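Local atomic coordinates of diketoreductase (Acinetobacter baylyi, PDB entry 4E12), a protein that reduces dicarbonyl compounds with NADH and probably interconverts (3S)-3-hydroxyacyl-CoA and 3-oxoacyl-CoA. Residues I19-A24 against G49-Y54; A118-T123 against L142-H147; T153-G158 against G190-S195; I235-G240 against E278-Y283. All blocks are in the same frame, centred on the assembly; numbering follows the deposited sequence.

Contact 1 (I19-A24 against G49-Y54); sequences IAFQTA and GLAAVY
F21 of helix 14-25 reaches across to L50, A51 and Y54 of helix 37-57. Its CG stands anti to the backbone N (chi1 -165°), which carries CG toward the second helix. The close packing is around this ring. Its CD2/CE2 edge points at the face of Y54, with F21 CD2 over the centre of that ring. The pair is T-shaped, with the F21 and Y54 planes at 73° and their centroids 4.8 Å apart. F21 CZ lies 3.5 Å from A51 CA. Over one face of the F21 ring comes L50 CB, a CH-pi contact at 4.2 Å from the ring centroid. Both helices belong to the NAD-binding Rossmann domain, and helix 14-25 is the one that follows its glycine-rich turn. Their local axes come no closer than 10.7 Å and cross at -54°, and mainly side chains span the gap. At the edge of the Y54 ring, Q22 OE1 accepts a hydrogen bond from Y54 OH. The modelled 2.4 Å between Y54 OH and Q22 OE1 is very short, and its length is doubtful. Q22 NE2 is hydrogen-bonded to I177 O. The L50 end is looser. L50 CD1 rests on F21 CB at 3.8 Å, and L50 is partly exposed.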
loop_
_atom_site.group_PDB
_atom_site.type_symbol
_atom_site.label_atom_id
_atom_site.label_comp_id
_atom_site.label_asym_id
_atom_site.label_seq_id
_atom_site.Cartn_x
_atom_site.Cartn_y
_atom_site.Cartn_z
ATOM N N ILE A 19 23.927 -10.229 5.540
ATOM C CA ILE A 19 24.430 -9.073 6.261
ATOM C C ILE A 19 25.951 -9.133 6.307
ATOM O O ILE A 19 26.635 -8.131 6.082
ATOM C CB ILE A 19 23.876 -9.032 7.708
ATOM C CG1 ILE A 19 22.355 -8.829 7.687
ATOM C CG2 ILE A 19 24.599 -7.959 8.514
ATOM C CD1 ILE A 19 21.682 -8.935 9.055
ATOM N N ALA A 20 26.465 -10.322 6.594
ATOM C CA ALA A 20 27.899 -10.535 6.680
ATOM C C ALA A 20 28.554 -10.300 5.330
ATOM O O ALA A 20 29.586 -9.627 5.250
ATOM C CB ALA A 20 28.191 -11.934 7.204
ATOM N N PHE A 21 27.937 -10.806 4.262
ATOM C CA PHE A 21 28.529 -10.695 2.946
ATOM C C PHE A 21 28.495 -9.272 2.431
ATOM O O PHE A 21 29.499 -8.789 1.922
ATOM C CB PHE A 21 27.896 -11.643 1.918
ATOM C CG PHE A 21 28.732 -11.796 0.681
ATOM C CD1 PHE A 21 29.707 -12.789 0.613
ATOM C CD2 PHE A 21 28.557 -10.943 -0.413
ATOM C CE1 PHE A 21 30.511 -12.936 -0.540
ATOM C CE2 PHE A 21 29.346 -11.078 -1.561
ATOM C CZ PHE A 21 30.322 -12.076 -1.627
ATOM N N GLN A 22 27.350 -8.609 2.539
ATOM C CA GLN A 22 27.237 -7.199 2.190
ATOM C C GLN A 22 28.309 -6.376 2.915
ATOM O O GLN A 22 28.945 -5.489 2.339
ATOM C CB GLN A 22 25.834 -6.678 2.557
ATOM C CG GLN A 22 25.554 -5.226 2.124
ATOM C CD GLN A 22 25.404 -5.038 0.619
ATOM O OE1 GLN A 22 25.460 -5.994 -0.159
ATOM N NE2 GLN A 22 25.208 -3.794 0.202
ATOM N N THR A 23 28.514 -6.675 4.191
ATOM C CA THR A 23 29.452 -5.910 5.002
ATOM C C THR A 23 30.895 -6.178 4.562
ATOM O O THR A 23 31.698 -5.249 4.435
ATOM C CB THR A 23 29.228 -6.190 6.507
ATOM O OG1 THR A 23 27.940 -5.695 6.892
ATOM C CG2 THR A 23 30.277 -5.500 7.354
ATOM N N ALA A 24 31.205 -7.443 4.310
ATOM C CA ALA A 24 32.502 -7.832 3.770
ATOM C C ALA A 24 32.733 -7.208 2.387
ATOM O O ALA A 24 33.788 -6.609 2.143
ATOM C CB ALA A 24 32.620 -9.350 3.711
ATOM N N GLY A 49 27.538 -18.978 -2.618
ATOM C CA GLY A 49 26.380 -18.607 -3.421
ATOM C C GLY A 49 26.155 -17.104 -3.533
ATOM O O GLY A 49 25.861 -16.581 -4.615
ATOM N N LEU A 50 26.283 -16.397 -2.409
ATOM C CA LEU A 50 26.151 -14.946 -2.416
ATOM C C LEU A 50 27.198 -14.299 -3.315
ATOM O O LEU A 50 26.892 -13.339 -4.021
ATOM C CB LEU A 50 26.194 -14.368 -0.986
ATOM C CG LEU A 50 25.014 -14.737 -0.069
ATOM C CD1 LEU A 50 25.282 -14.331 1.374
ATOM C CD2 LEU A 50 23.732 -14.092 -0.581
ATOM N N ALA A 51 28.428 -14.819 -3.302
ATOM C CA ALA A 51 29.480 -14.278 -4.156
ATOM C C ALA A 51 29.045 -14.366 -5.610
ATOM O O ALA A 51 29.232 -13.426 -6.387
ATOM C CB ALA A 51 30.784 -15.042 -3.952
ATOM N N ALA A 52 28.459 -15.504 -5.961
ATOM C CA ALA A 52 27.962 -15.759 -7.309
ATOM C C ALA A 52 26.844 -14.783 -7.698
ATOM O O ALA A 52 26.857 -14.213 -8.795
ATOM C CB ALA A 52 27.473 -17.198 -7.414
ATOM N N VAL A 53 25.875 -14.605 -6.807
ATOM C CA VAL A 53 24.789 -13.652 -7.031
ATOM C C VAL A 53 25.358 -12.250 -7.224
ATOM O O VAL A 53 24.984 -11.529 -8.153
ATOM C CB VAL A 53 23.823 -13.603 -5.821
ATOM C CG1 VAL A 53 22.698 -12.608 -6.080
ATOM C CG2 VAL A 53 23.280 -14.989 -5.520
ATOM N N TYR A 54 26.249 -11.845 -6.329
ATOM C CA TYR A 54 26.834 -10.515 -6.431
ATOM C C TYR A 54 27.514 -10.288 -7.760
ATOM O O TYR A 54 27.253 -9.290 -8.434
ATOM C CB TYR A 54 27.796 -10.224 -5.284
ATOM C CG TYR A 54 27.093 -9.724 -4.048
ATOM C CD1 TYR A 54 27.516 -8.558 -3.407
ATOM C CD2 TYR A 54 26.000 -10.414 -3.520
ATOM C CE1 TYR A 54 26.866 -8.092 -2.269
ATOM C CE2 TYR A 54 25.346 -9.964 -2.387
ATOM C CZ TYR A 54 25.784 -8.800 -1.764
ATOM O OH TYR A 54 25.135 -8.358 -0.645
#

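Contact 2 (A118-T123 against L142-H147); sequences ATNSST and LHFANH. With SO4 (sulfate ion), chain J.
N120 and S122 hold H143 and F144 through side-chain hydrogen bonds. With CG anti to the backbone N (chi1 179°), the amide of N120 comes near the second strand. N120 OD1 accepts from F144 N at 2.9 Å; the bond is almost straight (174°) and runs along the C=O axis. S122 OG meets H143 NE2 at 2.7 Å at the edge of the imidazole, and either atom could be the donor. The other ring nitrogen, H143 ND1, is bonded to E155 OE1. N120 O also lies in the plane of the imidazole, 3.1 Å from H143 CD2. One backbone bond joins the strand ends, L142 N to T119 O at 2.9 Å. The strands are neighbours in a beta-alpha-beta crossover of the Rossmann fold, 116-119 through helix 126-133 to 139-144. N120 and S122 bind NAD(+) in this enzyme, and H143 is predicted to be important for catalysis. T119 OG1 accepts from S121 N at 3.1 Å, an ST turn, and is also bonded to E91 OE1. S121 OG is taken by L124 N, and S122 N by E95 OE2. Farther along, H147 NE2 donates to O3 of a sulfate, probably from the crystallisation liquor, at 3.3 Å. N146 ND2 adds weak bonds to the same ion.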
loop_
_atom_site.group_PDB
_atom_site.type_symbol
_atom_site.label_atom_id
_atom_site.label_comp_id
_atom_site.label_asym_id
_atom_site.label_seq_id
_atom_site.Cartn_x
_atom_site.Cartn_y
_atom_site.Cartn_z
ATOM N N ALA A 118 23.997 -4.536 17.654
ATOM C CA ALA A 118 22.781 -4.278 16.888
ATOM C C ALA A 118 22.025 -5.582 16.631
ATOM O O ALA A 118 22.607 -6.571 16.174
ATOM C CB ALA A 118 23.139 -3.580 15.578
ATOM N N THR A 119 20.730 -5.585 16.935
ATOM C CA THR A 119 19.864 -6.735 16.674
ATOM C C THR A 119 19.146 -6.578 15.328
ATOM O O THR A 119 18.741 -5.469 14.970
ATOM C CB THR A 119 18.803 -6.893 17.807
ATOM O OG1 THR A 119 17.937 -7.993 17.511
ATOM C CG2 THR A 119 17.982 -5.617 17.975
ATOM N N ASN A 120 19.001 -7.677 14.579
ATOM C CA ASN A 120 18.278 -7.652 13.308
ATOM C C ASN A 120 16.847 -8.151 13.520
ATOM O O ASN A 120 16.112 -8.373 12.552
ATOM C CB ASN A 120 19.002 -8.531 12.261
ATOM C CG ASN A 120 18.278 -8.572 10.924
ATOM O OD1 ASN A 120 17.924 -7.533 10.359
ATOM N ND2 ASN A 120 18.039 -9.777 10.417
ATOM N N SER A 121 16.441 -8.284 14.788
ATOM C CA SER A 121 15.210 -8.998 15.153
ATOM C C SER A 121 13.955 -8.422 14.496
ATOM O O SER A 121 13.730 -7.210 14.537
ATOM C CB SER A 121 15.032 -9.036 16.680
ATOM O OG SER A 121 13.894 -9.805 17.043
ATOM N N SER A 122 13.141 -9.298 13.901
ATOM C CA SER A 122 11.843 -8.909 13.343
ATOM C C SER A 122 10.671 -9.189 14.289
ATOM O O SER A 122 9.537 -8.825 13.976
ATOM C CB SER A 122 11.564 -9.611 11.999
ATOM O OG SER A 122 12.433 -9.179 10.960
ATOM N N THR A 123 10.918 -9.827 15.430
ATOM C CA THR A 123 9.821 -10.170 16.331
ATOM C C THR A 123 10.024 -9.617 17.739
ATOM O O THR A 123 9.084 -9.571 18.535
ATOM C CB THR A 123 9.649 -11.689 16.451
ATOM O OG1 THR A 123 10.806 -12.245 17.086
ATOM C CG2 THR A 123 9.491 -12.309 15.079
ATOM N N LEU A 142 19.242 -2.814 14.036
ATOM C CA LEU A 142 19.606 -2.542 12.656
ATOM C C LEU A 142 18.960 -3.650 11.841
ATOM O O LEU A 142 19.434 -4.791 11.835
ATOM C CB LEU A 142 21.130 -2.580 12.491
ATOM C CG LEU A 142 21.658 -2.160 11.116
ATOM C CD1 LEU A 142 21.300 -0.687 10.898
ATOM C CD2 LEU A 142 23.162 -2.368 11.038
ATOM N N HIS A 143 17.877 -3.303 11.159
ATOM C CA HIS A 143 16.978 -4.275 10.572
ATOM C C HIS A 143 17.069 -4.217 9.061
ATOM O O HIS A 143 16.837 -3.171 8.449
ATOM C CB HIS A 143 15.553 -3.992 11.038
ATOM C CG HIS A 143 14.547 -5.010 10.585
ATOM N ND1 HIS A 143 13.497 -4.692 9.752
ATOM C CD2 HIS A 143 14.435 -6.334 10.847
ATOM C CE1 HIS A 143 12.780 -5.779 9.518
ATOM N NE2 HIS A 143 13.328 -6.788 10.171
ATOM N N PHE A 144 17.427 -5.352 8.485
ATOM C CA PHE A 144 17.596 -5.529 7.042
ATOM C C PHE A 144 16.386 -6.241 6.433
ATOM O O PHE A 144 15.548 -6.798 7.146
ATOM C CB PHE A 144 18.832 -6.393 6.794
ATOM C CG PHE A 144 20.106 -5.769 7.262
ATOM C CD1 PHE A 144 20.454 -5.787 8.610
ATOM C CD2 PHE A 144 20.967 -5.159 6.355
ATOM C CE1 PHE A 144 21.647 -5.201 9.043
ATOM C CE2 PHE A 144 22.147 -4.580 6.778
ATOM C CZ PHE A 144 22.489 -4.599 8.120
ATOM N N ALA A 145 16.324 -6.258 5.103
ATOM C CA ALA A 145 15.253 -6.941 4.391
ATOM C C ALA A 145 15.855 -8.048 3.534
ATOM O O ALA A 145 16.950 -7.882 2.996
ATOM C CB ALA A 145 14.522 -5.948 3.500
ATOM N N ASN A 146 15.145 -9.161 3.377
ATOM C CA ASN A 146 15.683 -10.283 2.598
ATOM C C ASN A 146 16.128 -9.781 1.202
ATOM O O ASN A 146 15.448 -8.959 0.577
ATOM C CB ASN A 146 14.631 -11.387 2.475
ATOM C CG ASN A 146 15.216 -12.699 1.989
ATOM O OD1 ASN A 146 16.429 -12.917 2.052
ATOM N ND2 ASN A 146 14.355 -13.577 1.491
ATOM N N HIS A 147 17.274 -10.277 0.730
ATOM C CA HIS A 147 17.913 -9.791 -0.497
ATOM C C HIS A 147 18.445 -8.375 -0.315
ATOM O O HIS A 147 18.058 -7.453 -1.039
ATOM C CB HIS A 147 16.964 -9.888 -1.694
ATOM C CG HIS A 147 16.590 -11.294 -2.047
ATOM N ND1 HIS A 147 16.199 -11.667 -3.314
ATOM C CD2 HIS A 147 16.553 -12.421 -1.295
ATOM C CE1 HIS A 147 15.933 -12.960 -3.327
ATOM N NE2 HIS A 147 16.142 -13.442 -2.115
HETATM S S SO4 J . 16.030 -16.707 -0.062
HETATM O O1 SO4 J . 16.845 -15.514 0.243
HETATM O O2 SO4 J . 16.874 -17.914 0.078
HETATM O O3 SO4 J . 15.520 -16.600 -1.447
HETATM O O4 SO4 J . 14.891 -16.786 0.880
#

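Contact 3 (T153-G158 against G190-S195); sequences TAEVMG and GYVLNS
E155 and M157 both turn toward Y191, and their torsions decide what they touch. E155 CG lies anti to the carbonyl carbon (chi1 -67°), and the chain runs extended from there to the carboxylate. M157 is extended as far as SD, then chi3 of 79° bends CE round to the Y191 ring. M157 CE comes to 3.5 Å from Y191 CE1. M157 SD sits 4.3 Å from the Y191 ring centroid, an oblique Met-aromatic contact. The two side chains cross at about a right angle. E155 CB and carboxylate lie beside the same tyrosine, with E155 OE1 3.4 Å from Y191 CB. Two backbone amides grip E155 OE2. L193 N donates from 2.8 Å in a nearly straight bond (173°). V192 N approaches E155 OE2 from above the carboxylate plane, at 3.1 Å. The contact joins strand 153-158 of the NAD-binding domain to the start of helix 193-209, the first helix of the C-terminal domain. E155 is the partner of H143, consistent with the histidine-glutamate pair of 3-hydroxyacyl-CoA dehydrogenases. Y191 stacks on the H143 ring, and its OH is bonded to S121 O. A water donates to E155 OE1 at 2.9 Å. It donates to G190 O as well and accepts from N194 N, so it bridges the carboxylate to G190 and the helix start. S195 OG donates to Y191 O at 2.7 Å, from above the carbonyl plane. V192 and L193 also pack on T221 of the second subunit.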
loop_
_atom_site.group_PDB
_atom_site.type_symbol
_atom_site.label_atom_id
_atom_site.label_comp_id
_atom_site.label_asym_id
_atom_site.label_seq_id
_atom_site.Cartn_x
_atom_site.Cartn_y
_atom_site.Cartn_z
ATOM N N THR A 153 17.239 -1.367 2.287
ATOM C CA THR A 153 16.955 -0.524 3.439
ATOM C C THR A 153 17.565 -1.119 4.702
ATOM O O THR A 153 17.682 -2.340 4.835
ATOM C CB THR A 153 15.453 -0.333 3.660
ATOM O OG1 THR A 153 14.823 -1.613 3.784
ATOM C CG2 THR A 153 14.843 0.441 2.504
ATOM N N ALA A 154 17.993 -0.242 5.601
ATOM C CA ALA A 154 18.443 -0.637 6.928
ATOM C C ALA A 154 17.705 0.246 7.915
ATOM O O ALA A 154 17.988 1.441 8.041
ATOM C CB ALA A 154 19.956 -0.477 7.074
ATOM N N GLU A 155 16.715 -0.337 8.583
ATOM C CA GLU A 155 15.920 0.383 9.561
ATOM C C GLU A 155 16.620 0.427 10.894
ATOM O O GLU A 155 16.848 -0.616 11.516
ATOM C CB GLU A 155 14.556 -0.276 9.712
ATOM C CG GLU A 155 13.720 -0.124 8.442
ATOM C CD GLU A 155 12.428 -0.931 8.458
ATOM O OE1 GLU A 155 12.485 -2.153 8.698
ATOM O OE2 GLU A 155 11.354 -0.339 8.226
ATOM N N VAL A 156 16.946 1.640 11.322
ATOM C CA VAL A 156 17.705 1.871 12.543
ATOM C C VAL A 156 16.757 2.297 13.647
ATOM O O VAL A 156 16.013 3.268 13.500
ATOM C CB VAL A 156 18.756 2.983 12.353
ATOM C CG1 VAL A 156 19.564 3.174 13.642
ATOM C CG2 VAL A 156 19.680 2.636 11.187
ATOM N N MET A 157 16.782 1.576 14.760
ATOM C CA MET A 157 15.816 1.828 15.813
ATOM C C MET A 157 16.420 1.485 17.170
ATOM O O MET A 157 16.688 0.315 17.454
ATOM C CB MET A 157 14.579 0.962 15.550
ATOM C CG MET A 157 13.377 1.227 16.429
ATOM S SD MET A 157 12.004 0.137 15.999
ATOM C CE MET A 157 12.528 -1.360 16.824
ATOM N N GLY A 158 16.626 2.501 18.002
ATOM C CA GLY A 158 17.163 2.262 19.331
ATOM C C GLY A 158 16.130 2.325 20.437
ATOM O O GLY A 158 14.924 2.373 20.174
ATOM N N GLY A 190 7.555 -3.839 14.253
ATOM C CA GLY A 190 7.449 -3.861 12.803
ATOM C C GLY A 190 8.162 -2.704 12.125
ATOM O O GLY A 190 8.057 -2.533 10.909
ATOM N N TYR A 191 8.895 -1.908 12.895
ATOM C CA TYR A 191 9.647 -0.785 12.323
ATOM C C TYR A 191 8.703 0.045 11.441
ATOM O O TYR A 191 7.537 0.260 11.801
ATOM C CB TYR A 191 10.863 -1.310 11.514
ATOM C CG TYR A 191 11.789 -2.203 12.334
ATOM C CD1 TYR A 191 12.916 -1.682 12.957
ATOM C CD2 TYR A 191 11.529 -3.562 12.483
ATOM C CE1 TYR A 191 13.779 -2.501 13.721
ATOM C CE2 TYR A 191 12.381 -4.387 13.247
ATOM C CZ TYR A 191 13.501 -3.846 13.858
ATOM O OH TYR A 191 14.346 -4.646 14.607
ATOM N N VAL A 192 9.196 0.473 10.281
ATOM C CA VAL A 192 8.407 1.235 9.317
ATOM C C VAL A 192 7.790 0.349 8.229
ATOM O O VAL A 192 6.571 0.338 8.048
ATOM C CB VAL A 192 9.233 2.369 8.647
ATOM C CG1 VAL A 192 8.411 3.044 7.562
ATOM C CG2 VAL A 192 9.647 3.411 9.692
ATOM N N LEU A 193 8.617 -0.391 7.495
ATOM C CA LEU A 193 8.089 -1.123 6.335
ATOM C C LEU A 193 6.963 -2.104 6.673
ATOM O O LEU A 193 5.902 -2.085 6.040
ATOM C CB LEU A 193 9.207 -1.860 5.602
ATOM C CG LEU A 193 8.709 -2.684 4.420
ATOM C CD1 LEU A 193 7.945 -1.825 3.405
ATOM C CD2 LEU A 193 9.891 -3.383 3.789
ATOM N N ASN A 194 7.207 -2.990 7.631
ATOM C CA ASN A 194 6.198 -3.959 8.030
ATOM C C ASN A 194 4.972 -3.256 8.598
ATOM O O ASN A 194 3.841 -3.724 8.432
ATOM C CB ASN A 194 6.778 -4.947 9.033
ATOM C CG ASN A 194 7.895 -5.784 8.433
ATOM O OD1 ASN A 194 7.933 -6.006 7.219
ATOM N ND2 ASN A 194 8.817 -6.246 9.275
ATOM N N SER A 195 5.182 -2.124 9.260
ATOM C CA SER A 195 4.057 -1.378 9.799
ATOM C C SER A 195 3.165 -0.866 8.704
ATOM O O SER A 195 1.960 -0.738 8.905
ATOM C CB SER A 195 4.521 -0.226 10.707
ATOM O OG SER A 195 5.089 -0.765 11.883
HETATM O O HOH W 1 9.853 -3.442 8.740
#

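Contact 4 (I235-G240 against E278-Y283); sequences IFDIVG and EGFYRY
D237 points from helix 232-239 into the turn G279-Y281 and meets Y283 just beyond it. Its CB lies 3.2 Å from Y283 OH. CG follows anti to the carbonyl carbon (chi1 -74°), beside the backbone N, and the carboxylate then divides between two sets of partners. D237 OD1 accepts from F280 N at 2.8 Å with its syn lone pair. The same oxygen packs close to the glycine, 3.3 Å from G279 CA. D237 OD2 has two donors. Y281 N comes to its syn lone pair at 3.0 Å, and Y283 OH to its anti lone pair at 2.6 Å. The carboxylate and the Y283 ring stand 80° apart. Three donors thus serve a buried acid, and they would be expected to favour its charged form. In this helical C-terminal domain, the aspartate pins the end of the chain onto helix 232-239. One residue earlier, F236 CB packs on F280 CE2 at 3.8 Å. The F280 ring also meets F258 and L262 of helix 253-267. Y281 OH is bonded to D219 OD2. Y283, the last residue, is exposed, although its hydroxyl is held by D237.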
loop_
_atom_site.group_PDB
_atom_site.type_symbol
_atom_site.label_atom_id
_atom_site.label_comp_id
_atom_site.label_asym_id
_atom_site.label_seq_id
_atom_site.Cartn_x
_atom_site.Cartn_y
_atom_site.Cartn_z
ATOM N N ILE A 235 2.455 -9.497 -4.198
ATOM C CA ILE A 235 3.333 -9.314 -3.037
ATOM C C ILE A 235 3.311 -10.534 -2.121
ATOM O O ILE A 235 4.376 -10.972 -1.686
ATOM C CB ILE A 235 2.988 -8.026 -2.239
ATOM C CG1 ILE A 235 3.211 -6.793 -3.120
ATOM C CG2 ILE A 235 3.782 -7.964 -0.933
ATOM C CD1 ILE A 235 2.872 -5.459 -2.458
ATOM N N PHE A 236 2.134 -11.096 -1.817
ATOM C CA PHE A 236 2.073 -12.353 -1.036
ATOM C C PHE A 236 2.916 -13.476 -1.637
ATOM O O PHE A 236 3.560 -14.246 -0.911
ATOM C CB PHE A 236 0.635 -12.897 -0.902
ATOM C CG PHE A 236 -0.159 -12.280 0.218
ATOM C CD1 PHE A 236 -1.382 -11.655 -0.034
ATOM C CD2 PHE A 236 0.314 -12.332 1.527
ATOM C CE1 PHE A 236 -2.132 -11.084 1.016
ATOM C CE2 PHE A 236 -0.422 -11.768 2.587
ATOM C CZ PHE A 236 -1.651 -11.141 2.326
ATOM N N ASP A 237 2.864 -13.620 -2.952
ATOM C CA ASP A 237 3.694 -14.633 -3.619
ATOM C C ASP A 237 5.191 -14.397 -3.374
ATOM O O ASP A 237 5.954 -15.344 -3.190
ATOM C CB ASP A 237 3.410 -14.716 -5.121
ATOM C CG ASP A 237 2.085 -15.390 -5.443
ATOM O OD1 ASP A 237 1.488 -16.026 -4.555
ATOM O OD2 ASP A 237 1.642 -15.293 -6.606
ATOM N N ILE A 238 5.608 -13.140 -3.379
ATOM C CA ILE A 238 7.001 -12.788 -3.147
ATOM C C ILE A 238 7.422 -13.041 -1.706
ATOM O O ILE A 238 8.494 -13.602 -1.459
ATOM C CB ILE A 238 7.247 -11.322 -3.541
ATOM C CG1 ILE A 238 7.071 -11.187 -5.050
ATOM C CG2 ILE A 238 8.612 -10.869 -3.059
ATOM C CD1 ILE A 238 7.038 -9.798 -5.552
ATOM N N VAL A 239 6.583 -12.630 -0.764
ATOM C CA VAL A 239 6.799 -12.916 0.650
ATOM C C VAL A 239 6.970 -14.417 0.845
ATOM O O VAL A 239 7.859 -14.869 1.573
ATOM C CB VAL A 239 5.592 -12.451 1.508
ATOM C CG1 VAL A 239 5.792 -12.827 2.976
ATOM C CG2 VAL A 239 5.418 -10.952 1.387
ATOM N N GLY A 240 6.119 -15.186 0.177
ATOM C CA GLY A 240 6.091 -16.611 0.411
ATOM C C GLY A 240 4.835 -16.926 1.176
ATOM O O GLY A 240 4.535 -16.272 2.183
ATOM N N GLU A 278 4.514 -21.110 -8.302
ATOM C CA GLU A 278 3.082 -20.840 -8.340
ATOM C C GLU A 278 2.580 -20.532 -6.944
ATOM O O GLU A 278 2.903 -21.246 -5.996
ATOM C CB GLU A 278 2.294 -22.031 -8.881
ATOM C CG GLU A 278 0.801 -21.749 -8.988
ATOM C CD GLU A 278 0.027 -22.832 -9.702
ATOM O OE1 GLU A 278 0.639 -23.840 -10.111
ATOM O OE2 GLU A 278 -1.200 -22.663 -9.869
ATOM N N GLY A 279 1.823 -19.450 -6.830
ATOM C CA GLY A 279 1.082 -19.148 -5.619
ATOM C C GLY A 279 -0.318 -18.673 -5.975
ATOM O O GLY A 279 -1.079 -19.403 -6.617
ATOM N N PHE A 280 -0.675 -17.457 -5.585
ATOM C CA PHE A 280 -1.869 -16.846 -6.148
ATOM C C PHE A 280 -1.771 -16.768 -7.676
ATOM O O PHE A 280 -2.779 -16.872 -8.380
ATOM C CB PHE A 280 -2.091 -15.466 -5.539
ATOM C CG PHE A 280 -2.566 -15.525 -4.138
ATOM C CD1 PHE A 280 -3.908 -15.781 -3.872
ATOM C CD2 PHE A 280 -1.691 -15.336 -3.079
ATOM C CE1 PHE A 280 -4.363 -15.846 -2.571
ATOM C CE2 PHE A 280 -2.134 -15.397 -1.779
ATOM C CZ PHE A 280 -3.476 -15.653 -1.519
ATOM N N TYR A 281 -0.559 -16.583 -8.189
ATOM C CA TYR A 281 -0.332 -16.585 -9.638
ATOM C C TYR A 281 0.567 -17.732 -10.039
ATOM O O TYR A 281 1.281 -18.292 -9.205
ATOM C CB TYR A 281 0.312 -15.278 -10.104
ATOM C CG TYR A 281 -0.559 -14.076 -9.879
ATOM C CD1 TYR A 281 -1.474 -13.648 -10.856
ATOM C CD2 TYR A 281 -0.477 -13.359 -8.689
ATOM C CE1 TYR A 281 -2.281 -12.522 -10.636
ATOM C CE2 TYR A 281 -1.272 -12.247 -8.459
ATOM C CZ TYR A 281 -2.170 -11.829 -9.429
ATOM O OH TYR A 281 -2.941 -10.719 -9.167
ATOM N N ARG A 282 0.534 -18.074 -11.326
ATOM C CA ARG A 282 1.395 -19.118 -11.869
ATOM C C ARG A 282 2.570 -18.429 -12.556
ATOM O O ARG A 282 2.376 -17.481 -13.318
ATOM C CB ARG A 282 0.614 -19.988 -12.862
ATOM C CG ARG A 282 1.347 -21.242 -13.300
ATOM C CD ARG A 282 0.434 -22.166 -14.095
ATOM N NE ARG A 282 1.056 -23.466 -14.329
ATOM C CZ ARG A 282 0.484 -24.461 -14.999
ATOM N NH1 ARG A 282 -0.731 -24.311 -15.511
ATOM N NH2 ARG A 282 1.124 -25.613 -15.160
ATOM N N TYR A 283 3.786 -18.876 -12.259
ATOM C CA TYR A 283 4.990 -18.226 -12.774
ATOM C C TYR A 283 5.721 -19.129 -13.766
ATOM O O TYR A 283 5.298 -20.299 -13.927
ATOM C CB TYR A 283 5.911 -17.812 -11.611
ATOM C CG TYR A 283 5.215 -16.843 -10.695
ATOM C CD1 TYR A 283 4.551 -17.284 -9.544
ATOM C CD2 TYR A 283 5.208 -15.482 -10.984
ATOM C CE1 TYR A 283 3.890 -16.385 -8.704
ATOM C CE2 TYR A 283 4.557 -14.575 -10.156
ATOM C CZ TYR A 283 3.903 -15.035 -9.017
ATOM O OH TYR A 283 3.273 -14.129 -8.214
#

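How the contacts relate
The four contacts follow one another along the chain; none nests in or crosses another. Contact 1 closes the loop from helix 14-25 through strand 29-33 to helix 37-57. Contact 2 closes the crossover through helix 126-133. I19 CD1 of the first packs on F144 CD1 of the second, so helix 14-25 lies against the sheet there. Contact 3 opens on the next strand, 153-158, which runs antiparallel to 139-144 and is bonded to it through H143 O and E155 N. It closes at helix 193-209 and so ties the NAD-binding domain to the C-terminal domain. Contact 4 closes the last loop within the C-terminal domain and touches none of the others.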